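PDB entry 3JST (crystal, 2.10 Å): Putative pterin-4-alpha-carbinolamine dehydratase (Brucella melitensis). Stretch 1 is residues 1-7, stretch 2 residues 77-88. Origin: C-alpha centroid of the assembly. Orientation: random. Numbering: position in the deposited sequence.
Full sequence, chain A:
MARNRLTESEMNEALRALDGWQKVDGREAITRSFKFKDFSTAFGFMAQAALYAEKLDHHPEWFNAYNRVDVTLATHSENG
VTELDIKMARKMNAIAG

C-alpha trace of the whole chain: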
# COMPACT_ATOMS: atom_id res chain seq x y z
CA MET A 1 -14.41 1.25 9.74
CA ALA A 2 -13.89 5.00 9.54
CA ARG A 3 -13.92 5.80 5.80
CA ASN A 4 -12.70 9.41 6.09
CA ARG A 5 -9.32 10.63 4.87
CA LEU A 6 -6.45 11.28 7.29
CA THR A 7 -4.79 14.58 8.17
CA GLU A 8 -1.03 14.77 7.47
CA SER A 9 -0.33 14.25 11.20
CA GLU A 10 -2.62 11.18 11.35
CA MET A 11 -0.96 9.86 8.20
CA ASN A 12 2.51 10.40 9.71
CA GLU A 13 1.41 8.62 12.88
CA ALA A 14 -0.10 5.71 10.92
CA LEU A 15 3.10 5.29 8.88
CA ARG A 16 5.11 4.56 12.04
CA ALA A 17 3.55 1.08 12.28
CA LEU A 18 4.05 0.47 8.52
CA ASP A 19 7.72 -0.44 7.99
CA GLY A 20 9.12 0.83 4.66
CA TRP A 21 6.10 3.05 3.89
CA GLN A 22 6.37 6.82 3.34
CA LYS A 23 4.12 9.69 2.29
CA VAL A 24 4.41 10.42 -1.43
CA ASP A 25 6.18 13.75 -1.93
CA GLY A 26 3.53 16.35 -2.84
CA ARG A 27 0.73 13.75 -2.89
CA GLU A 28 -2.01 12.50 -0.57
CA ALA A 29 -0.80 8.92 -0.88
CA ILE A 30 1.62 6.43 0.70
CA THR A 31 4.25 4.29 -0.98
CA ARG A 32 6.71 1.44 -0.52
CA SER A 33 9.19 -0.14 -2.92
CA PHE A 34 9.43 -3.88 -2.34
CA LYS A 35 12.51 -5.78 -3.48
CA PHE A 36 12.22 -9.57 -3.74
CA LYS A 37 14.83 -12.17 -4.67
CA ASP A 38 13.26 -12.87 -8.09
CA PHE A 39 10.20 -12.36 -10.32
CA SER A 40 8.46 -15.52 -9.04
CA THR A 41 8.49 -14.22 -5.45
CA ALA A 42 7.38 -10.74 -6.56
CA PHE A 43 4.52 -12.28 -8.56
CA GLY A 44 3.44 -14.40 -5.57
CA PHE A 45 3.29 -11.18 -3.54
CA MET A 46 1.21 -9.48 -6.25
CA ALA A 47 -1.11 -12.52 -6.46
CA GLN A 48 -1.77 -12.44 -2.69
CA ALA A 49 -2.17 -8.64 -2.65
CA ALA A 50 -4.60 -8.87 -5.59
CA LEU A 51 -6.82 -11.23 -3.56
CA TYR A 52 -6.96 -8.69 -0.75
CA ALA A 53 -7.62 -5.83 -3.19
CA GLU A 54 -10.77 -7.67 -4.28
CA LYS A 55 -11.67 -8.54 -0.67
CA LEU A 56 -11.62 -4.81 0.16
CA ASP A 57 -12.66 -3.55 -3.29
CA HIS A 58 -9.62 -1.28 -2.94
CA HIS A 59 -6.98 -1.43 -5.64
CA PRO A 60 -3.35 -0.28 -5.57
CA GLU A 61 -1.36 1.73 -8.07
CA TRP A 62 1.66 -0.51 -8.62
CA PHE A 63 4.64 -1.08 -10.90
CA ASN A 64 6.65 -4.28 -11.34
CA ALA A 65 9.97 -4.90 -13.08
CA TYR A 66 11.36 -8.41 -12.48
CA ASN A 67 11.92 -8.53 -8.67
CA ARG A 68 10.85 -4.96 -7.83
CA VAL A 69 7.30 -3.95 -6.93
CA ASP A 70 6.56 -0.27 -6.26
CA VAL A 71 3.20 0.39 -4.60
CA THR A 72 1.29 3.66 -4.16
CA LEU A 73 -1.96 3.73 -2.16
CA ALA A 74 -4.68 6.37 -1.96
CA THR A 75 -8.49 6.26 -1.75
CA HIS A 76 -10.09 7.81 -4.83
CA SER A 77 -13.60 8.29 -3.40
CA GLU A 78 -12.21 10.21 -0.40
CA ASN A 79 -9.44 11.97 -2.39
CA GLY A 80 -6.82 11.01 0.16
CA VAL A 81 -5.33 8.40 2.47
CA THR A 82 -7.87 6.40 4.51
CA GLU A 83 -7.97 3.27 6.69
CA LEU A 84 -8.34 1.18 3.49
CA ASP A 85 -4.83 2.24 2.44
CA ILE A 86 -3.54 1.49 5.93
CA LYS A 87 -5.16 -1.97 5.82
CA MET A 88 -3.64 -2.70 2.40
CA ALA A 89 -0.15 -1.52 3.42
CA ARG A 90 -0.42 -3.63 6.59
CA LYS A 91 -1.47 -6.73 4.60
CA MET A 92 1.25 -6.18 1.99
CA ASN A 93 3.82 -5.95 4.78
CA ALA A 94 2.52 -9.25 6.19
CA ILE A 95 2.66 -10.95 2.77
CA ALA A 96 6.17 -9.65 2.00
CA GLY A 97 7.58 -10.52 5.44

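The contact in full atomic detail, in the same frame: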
# COMPACT_ATOMS: atom_id res chain seq x y z
N MET A 1 -15.64 0.61 10.29
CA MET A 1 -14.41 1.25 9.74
C MET A 1 -14.68 2.70 9.38
O MET A 1 -15.57 3.00 8.59
CB MET A 1 -13.93 0.51 8.48
CG MET A 1 -12.54 0.94 7.99
SD MET A 1 -12.24 0.66 6.23
CE MET A 1 -13.39 1.81 5.48
N ALA A 2 -13.90 3.61 9.97
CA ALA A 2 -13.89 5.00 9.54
C ALA A 2 -13.43 5.04 8.08
O ALA A 2 -12.40 4.46 7.73
CB ALA A 2 -12.97 5.83 10.43
N ARG A 3 -14.21 5.70 7.23
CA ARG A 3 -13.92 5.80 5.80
C ARG A 3 -13.16 7.08 5.47
O ARG A 3 -12.51 7.17 4.43
CB ARG A 3 -15.23 5.75 5.00
N ASN A 4 -13.25 8.08 6.36
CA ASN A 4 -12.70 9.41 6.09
C ASN A 4 -11.20 9.44 5.82
O ASN A 4 -10.47 8.55 6.25
CB ASN A 4 -13.02 10.34 7.26
CG ASN A 4 -12.36 9.90 8.56
OD1 ASN A 4 -12.99 9.26 9.40
ND2 ASN A 4 -11.08 10.24 8.73
N ARG A 5 -10.75 10.48 5.12
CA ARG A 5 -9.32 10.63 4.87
C ARG A 5 -8.59 11.17 6.11
O ARG A 5 -9.21 11.79 6.99
CB ARG A 5 -9.04 11.49 3.64
CG ARG A 5 -9.36 12.95 3.75
CD ARG A 5 -8.80 13.71 2.54
NE ARG A 5 -9.32 15.07 2.48
CZ ARG A 5 -10.53 15.41 2.03
NH1 ARG A 5 -11.37 14.48 1.59
NH2 ARG A 5 -10.89 16.69 2.03
N LEU A 6 -7.29 10.89 6.17
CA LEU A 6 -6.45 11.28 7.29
C LEU A 6 -5.85 12.66 7.08
O LEU A 6 -5.60 13.07 5.95
CB LEU A 6 -5.31 10.27 7.46
CG LEU A 6 -5.66 8.83 7.83
CD1 LEU A 6 -4.39 8.02 8.08
CD2 LEU A 6 -6.58 8.78 9.05
N THR A 7 -5.62 13.37 8.19
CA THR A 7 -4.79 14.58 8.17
C THR A 7 -3.33 14.17 7.97
O THR A 7 -2.99 12.99 8.12
CB THR A 7 -4.89 15.36 9.50
OG1 THR A 7 -4.36 14.55 10.56
CG2 THR A 7 -6.33 15.73 9.81
N SER A 77 -12.30 7.75 -3.84
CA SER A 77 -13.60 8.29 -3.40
C SER A 77 -13.48 9.33 -2.29
O SER A 77 -14.34 10.20 -2.17
CB SER A 77 -14.53 7.15 -2.95
OG SER A 77 -13.88 6.28 -2.03
N GLU A 78 -12.43 9.24 -1.48
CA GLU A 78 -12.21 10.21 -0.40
C GLU A 78 -11.09 11.21 -0.74
O GLU A 78 -10.77 12.07 0.07
CB GLU A 78 -11.89 9.48 0.90
CG GLU A 78 -13.02 8.61 1.43
CD GLU A 78 -14.29 9.40 1.73
OE1 GLU A 78 -14.21 10.58 2.12
OE2 GLU A 78 -15.39 8.83 1.57
N ASN A 79 -10.51 11.08 -1.93
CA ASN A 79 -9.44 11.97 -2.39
C ASN A 79 -8.32 12.12 -1.36
O ASN A 79 -7.87 13.23 -1.05
CB ASN A 79 -10.02 13.34 -2.77
CG ASN A 79 -9.11 14.13 -3.71
OD1 ASN A 79 -8.47 13.56 -4.59
ND2 ASN A 79 -9.06 15.44 -3.52
N GLY A 80 -7.88 11.00 -0.82
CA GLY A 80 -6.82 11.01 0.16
C GLY A 80 -6.53 9.64 0.73
O GLY A 80 -7.05 8.63 0.24
N VAL A 81 -5.70 9.62 1.77
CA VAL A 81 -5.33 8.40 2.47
C VAL A 81 -6.38 8.09 3.54
O VAL A 81 -6.72 8.97 4.34
CB VAL A 81 -3.94 8.52 3.12
CG1 VAL A 81 -3.56 7.23 3.83
CG2 VAL A 81 -2.89 8.89 2.06
N THR A 82 -6.87 6.86 3.54
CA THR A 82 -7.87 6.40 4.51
C THR A 82 -7.42 5.07 5.12
O THR A 82 -6.37 4.53 4.76
CB THR A 82 -9.25 6.18 3.84
OG1 THR A 82 -9.23 4.99 3.04
CG2 THR A 82 -9.65 7.38 2.98
N GLU A 83 -8.23 4.55 6.04
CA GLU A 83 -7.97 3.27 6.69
C GLU A 83 -7.82 2.11 5.69
O GLU A 83 -7.08 1.17 5.96
CB GLU A 83 -9.07 2.97 7.72
CG GLU A 83 -8.96 1.63 8.47
CD GLU A 83 -7.68 1.47 9.28
OE1 GLU A 83 -6.96 2.47 9.52
OE2 GLU A 83 -7.39 0.33 9.70
N LEU A 84 -8.50 2.19 4.55
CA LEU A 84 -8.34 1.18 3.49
C LEU A 84 -6.89 1.07 3.00
O LEU A 84 -6.38 -0.03 2.75
CB LEU A 84 -9.25 1.50 2.31
CG LEU A 84 -10.76 1.41 2.54
CD1 LEU A 84 -11.52 1.94 1.33
CD2 LEU A 84 -11.17 -0.01 2.86
N ASP A 85 -6.22 2.21 2.85
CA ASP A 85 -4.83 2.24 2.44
C ASP A 85 -3.93 1.69 3.53
O ASP A 85 -2.97 0.96 3.26
CB ASP A 85 -4.42 3.68 2.10
CG ASP A 85 -5.27 4.26 1.00
OD1 ASP A 85 -5.28 3.67 -0.10
OD2 ASP A 85 -5.94 5.29 1.25
N ILE A 86 -4.26 2.02 4.78
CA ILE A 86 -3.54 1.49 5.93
C ILE A 86 -3.69 -0.03 6.01
O ILE A 86 -2.73 -0.74 6.25
CB ILE A 86 -4.01 2.13 7.26
CG1 ILE A 86 -3.92 3.67 7.21
CG2 ILE A 86 -3.21 1.58 8.43
CD1 ILE A 86 -2.60 4.23 6.67
N LYS A 87 -4.91 -0.52 5.81
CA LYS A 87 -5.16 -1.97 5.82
C LYS A 87 -4.37 -2.69 4.72
O LYS A 87 -3.79 -3.76 4.96
CB LYS A 87 -6.66 -2.26 5.66
CG LYS A 87 -7.48 -1.92 6.88
CD LYS A 87 -8.97 -2.15 6.66
CE LYS A 87 -9.35 -3.60 6.88
NZ LYS A 87 -10.82 -3.82 6.72
N MET A 88 -4.35 -2.10 3.53
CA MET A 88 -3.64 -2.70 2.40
C MET A 88 -2.13 -2.71 2.65
O MET A 88 -1.48 -3.72 2.42
CB MET A 88 -3.97 -1.96 1.10
CG MET A 88 -3.23 -2.46 -0.13
SD MET A 88 -3.51 -4.21 -0.48
CE MET A 88 -5.10 -4.12 -1.32
O HOH W 1 -10.28 6.08 7.27
O HOH W 2 -12.09 4.80 3.14
O HOH W 3 -12.75 12.10 3.78
O HOH W 4 -4.99 12.25 3.18

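The N-terminal segment, without regular helix or strand, lies along the loop that leads into the helix beginning at Glu83, and the two stretches together bury 566 Å² of surface. Met1 points its CA-to-CB bond toward the helix and packs on its first turn: SD of Met1 lies 3.6 Å from CD2 of Leu84, an apolar contact, while CG of Met1 sits 3.7 Å from CG of Glu83, so the aliphatic part of the glutamate serves as packing surface although its carboxylate leads away. O of Ala2 accepts from water 1 (2.7 Å from the water O), which also donates to O of Asn4 (2.7 Å) and accepts from N of Glu83 (2.8 Å); a single water thus ties two carbonyls of the segment to a backbone NH in the first turn of the helix, where no preceding turn supplies an acceptor.

The side chain of Arg3 is modelled only to CB, and among the modelled atoms of Arg3 the carbonyl O comes nearest the loop: O of Arg3 is 3.2 Å from CG2 of Thr82 and 3.4 Å from CG of Glu78. Water 2 donates to the same O of Arg3 (2.7 Å) and lies 2.9 Å from OG1 of Thr82. The same OG1 of Thr82 accepts from N of Leu84 (3.3 Å), capping the helix. Asn4 directs its CA-to-CB bond away from the loop, and its ND2 donates to O of Arg5 (3.0 Å), a bond within the segment.

Arg5 is the nearest in register, its CA 4.5 Å from CA of Thr82. Its side chain, extended from CA to NE and turned at chi4 (-79°), reaches back along the loop, and NH1 of Arg5 donates to O of Glu78 (2.9 Å, 135° at the hydrogen), with that carbonyl near the guanidinium plane. CD of Arg5 passes 4.1 Å from CA of Gly80; an ideal CB on this glycine would fall 2.7 Å from CD of Arg5, a clash. Water 3 joins N of Arg5 (2.9 Å from the water O) to OE1 of Glu78 (2.7 Å).

Leu6 makes the direct backbone link: N of Leu6 donates to O of Val81 at 2.7 Å and 152°, and the same O of Val81 receives a CA-H contact from CA of Arg5 at 3.1 Å. Water 4 bridges O of Leu6 (3.0 Å) and N of Val81 (3.1 Å). CD1 of Leu6 lies 4.4 Å from both CG1 of Val81 and CD1 of Ile86. Thr7 points its CA-to-CB bond away and takes no part in this contact; its side chain instead caps the helix that follows.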